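Local coordinates for methyltransferase domain-containing protein (Serratia marcescens, PDB 7CLU) that transfers a methyl group from S-adenosyl-L-methionine to a hydroxyl oxygen in the prodigiosin synthetic pathway, at the interface of chains A and B. Sequence-based numbering; all coordinates share one arbitrary frame. Chains: chain A/B, Methyltransferase domain-containing protein.

Contact 1 and contact 2 lie about 17 Å apart, measured between the centres of their C-alpha atoms, and both use helix 51-63 of chain B, from the dimerisation domain. Contact 1 takes its start, with B:Ser53 and the preceding B:Cys49 and B:Pro50, against the end of helix 110-116 of chain A. Contact 2 takes its end, B:Ile59 to B:Ala63, against helix 286-298 of chain A and the loop before it. The dimerisation helix thus packs directly on the partner, the contact centres lying about 16 and 13 Å from A:His247, the predicted proton acceptor; the two-fold axis repeats both contacts.

Contact 1: the interface of chains A and B. Residues chain A 113-117; chain B 49-50, 53.
The C-terminal end of helix 110-116 of chain A, continued by A:Asp117, meets the loop residues B:Cys49 and B:Pro50 and the first turn of helix 51-63 of chain B. Chain B contributes its O-methyltransferase dimerisation domain, and chain A contributes helix 110-116 of the O-methyltransferase family fold. A polar link is made by B:Ser53, whose hydroxyl OG donates a hydrogen bond of 2.7 Å to the backbone O of A:Val114. The donor lies in the carbonyl plane on a lone pair, with a C=O...OG angle of 131°. Rotation about the first torsion sets this up: OG sits between its own backbone N and carbonyl carbon (chi1 49°), turned towards the end of the opposing helix. Carbonyls in the last turn of a helix lack the usual amide partners further along, so a serine from the other chain is well suited to serve one of them.

A:Asp117 flanks the same serine. Its contact is made by the methylene, CB lying 3.6 Å from B:Ser53 CB, and its CG is swung anti to the backbone N (chi1 -175°), which lays the carboxylate alongside the serine methylene, with OD1 3.5 Å from B:Ser53 CB. The backbone turns out of the helix at A:Asp117. The same CB also meets the ring of B:Pro50, 3.9 Å from CG, in a direction roughly at right angles to the serine, so the aspartate methylene packs against both proline and serine. B:Cys49 then reaches the backbone of the last helical turn, its SG 3.7 Å from A:Arg115 CA. The side chain of A:Arg115 brings its CD to 4.1 Å from the SG of B:Cys49, while the guanidinium runs on away from B:Pro50 and B:Ser53.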
# COMPACT_ATOMS: atom_id res chain seq x y z
N ALA A 113 6.22 -8.82 -13.28
CA ALA A 113 7.32 -9.49 -12.58
C ALA A 113 6.99 -10.94 -12.30
O ALA A 113 7.86 -11.81 -12.36
CB ALA A 113 7.65 -8.76 -11.27
N VAL A 114 5.72 -11.23 -12.01
CA VAL A 114 5.33 -12.62 -11.80
C VAL A 114 5.26 -13.34 -13.14
O VAL A 114 5.61 -14.52 -13.25
CB VAL A 114 4.00 -12.71 -11.04
CG1 VAL A 114 3.57 -14.17 -10.89
CG2 VAL A 114 4.13 -12.07 -9.66
N ARG A 115 4.80 -12.64 -14.17
CA ARG A 115 4.71 -13.24 -15.49
C ARG A 115 6.09 -13.63 -16.01
O ARG A 115 6.25 -14.67 -16.65
CB ARG A 115 4.01 -12.28 -16.45
CG ARG A 115 3.95 -12.75 -17.89
CD ARG A 115 2.64 -13.46 -18.16
NE ARG A 115 1.52 -12.53 -18.18
CZ ARG A 115 0.25 -12.91 -18.19
NH1 ARG A 115 -0.05 -14.20 -18.20
NH2 ARG A 115 -0.73 -12.01 -18.20
N ASN A 116 7.12 -12.82 -15.70
CA ASN A 116 8.46 -13.05 -16.24
C ASN A 116 9.47 -13.56 -15.23
O ASN A 116 10.59 -13.89 -15.63
CB ASN A 116 8.99 -11.75 -16.87
CG ASN A 116 8.11 -11.27 -18.00
OD1 ASN A 116 7.48 -12.06 -18.68
ND2 ASN A 116 8.06 -9.96 -18.21
N ASP A 117 9.10 -13.66 -13.96
CA ASP A 117 10.03 -13.92 -12.86
C ASP A 117 11.31 -13.09 -13.00
O ASP A 117 12.42 -13.61 -13.02
CB ASP A 117 10.36 -15.40 -12.73
CG ASP A 117 11.22 -15.70 -11.53
OD1 ASP A 117 11.05 -15.03 -10.48
OD2 ASP A 117 12.09 -16.58 -11.63
N CYS B 49 2.98 -18.69 -16.60
CA CYS B 49 3.92 -18.00 -15.73
C CYS B 49 4.93 -18.99 -15.17
O CYS B 49 4.61 -20.16 -14.98
CB CYS B 49 3.19 -17.33 -14.56
SG CYS B 49 2.18 -15.93 -14.95
N PRO B 50 6.14 -18.54 -14.85
CA PRO B 50 7.12 -19.44 -14.22
C PRO B 50 6.69 -19.84 -12.81
O PRO B 50 5.98 -19.11 -12.11
CB PRO B 50 8.41 -18.61 -14.20
CG PRO B 50 8.20 -17.52 -15.19
CD PRO B 50 6.73 -17.23 -15.17
N SER B 53 8.06 -17.60 -9.58
CA SER B 53 7.41 -16.32 -9.31
C SER B 53 5.95 -16.51 -8.93
O SER B 53 5.43 -15.80 -8.05
CB SER B 53 7.55 -15.39 -10.51
OG SER B 53 7.17 -16.04 -11.71

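Contact 2: the interface of chains A and B. Residues chain A 283-285, 289-290; chain B 59-60, 63.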
# COMPACT_ATOMS: atom_id res chain seq x y z
N SER A 283 3.84 -20.87 4.53
CA SER A 283 2.54 -20.22 4.58
C SER A 283 2.62 -18.80 5.12
O SER A 283 1.58 -18.14 5.26
CB SER A 283 1.57 -21.03 5.46
OG SER A 283 1.97 -21.00 6.81
N GLY A 284 3.81 -18.33 5.44
CA GLY A 284 4.01 -17.05 6.07
C GLY A 284 5.39 -17.02 6.66
O GLY A 284 6.24 -17.83 6.29
N PRO A 285 5.64 -16.09 7.60
CA PRO A 285 4.68 -15.07 8.03
C PRO A 285 4.39 -14.03 6.95
O PRO A 285 5.05 -14.01 5.91
CB PRO A 285 5.35 -14.43 9.25
CG PRO A 285 6.79 -14.72 9.09
CD PRO A 285 6.90 -16.03 8.36
N ALA A 289 6.50 -13.15 3.51
CA ALA A 289 5.95 -13.56 2.24
C ALA A 289 5.90 -12.39 1.25
O ALA A 289 6.24 -12.54 0.07
CB ALA A 289 4.56 -14.15 2.45
N LEU A 290 5.51 -11.21 1.73
CA LEU A 290 5.46 -10.04 0.85
C LEU A 290 6.85 -9.50 0.57
O LEU A 290 7.11 -8.97 -0.52
CB LEU A 290 4.58 -8.96 1.47
CG LEU A 290 3.11 -9.38 1.57
CD1 LEU A 290 2.33 -8.46 2.48
CD2 LEU A 290 2.51 -9.38 0.19
N ILE B 59 2.27 -17.88 -2.13
CA ILE B 59 2.62 -17.85 -0.72
C ILE B 59 2.12 -16.57 -0.06
O ILE B 59 1.60 -16.59 1.05
CB ILE B 59 4.14 -18.04 -0.54
CG1 ILE B 59 4.55 -19.46 -0.92
CG2 ILE B 59 4.56 -17.79 0.90
CD1 ILE B 59 6.06 -19.67 -0.96
N ALA B 60 2.26 -15.43 -0.74
CA ALA B 60 1.78 -14.19 -0.13
C ALA B 60 0.27 -14.20 0.03
O ALA B 60 -0.27 -13.68 1.02
CB ALA B 60 2.22 -12.98 -0.94
N ALA B 63 -0.60 -16.23 2.93
CA ALA B 63 -0.25 -15.52 4.16
C ALA B 63 -1.21 -14.38 4.44
O ALA B 63 -1.44 -14.04 5.61
CB ALA B 63 1.19 -15.00 4.08
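This is a small apolar helix-to-helix patch in the two-fold homodimer, joining the dimerisation domain of one subunit to the O-methyltransferase domain of the other. A:Ala289, in the first turn of helix 286-298, lies against B:Ile59, B:Ala60 and B:Ala63 at the end of helix 51-63. The patch buries 104 Å² in sum, and A:Ala289, with 32 Å², contributes more than any other of its residues.

The methyl of A:Ala289 points at the chain B helix and touches two successive turns. Its CB is 3.8 Å from the backbone CA of B:Ala60, evidence that the helices come close enough for side chain to meet main chain. The same CB also lies 3.8 Å from the methyl CB of B:Ala63, one turn further on. B:Ile59 borders the patch with its short branch: CG2, anti to the backbone N, comes within 4.0 Å of A:Ala289 CB, whereas the CG1 arm with CD1 runs off in another direction. B:Ala60 and B:Ala63 present only a methyl each, which suits this near approach.

At the other border A:Leu290 touches through the CD2 branch. Its CG stands anti to the carbonyl carbon (chi1 -66°), and the methyl CD2 meets B:Ala60 CB at 3.8 Å, methyl against methyl. B:Ala60 is thus touched at its backbone CA by A:Ala289 and at its methyl by A:Leu290.

The loop preceding the chain A helix runs beside the last residue of helix 51-63. The methyl of B:Ala63 faces the backbone of A:Ser283, with CB 3.4 Å from O, and also lies 4.0 Å from A:Gly284 CA. A cis peptide bond joins A:Gly284 to A:Pro285 just before helix 286-298; it may help shape the turn by which loop and helix both reach that methyl.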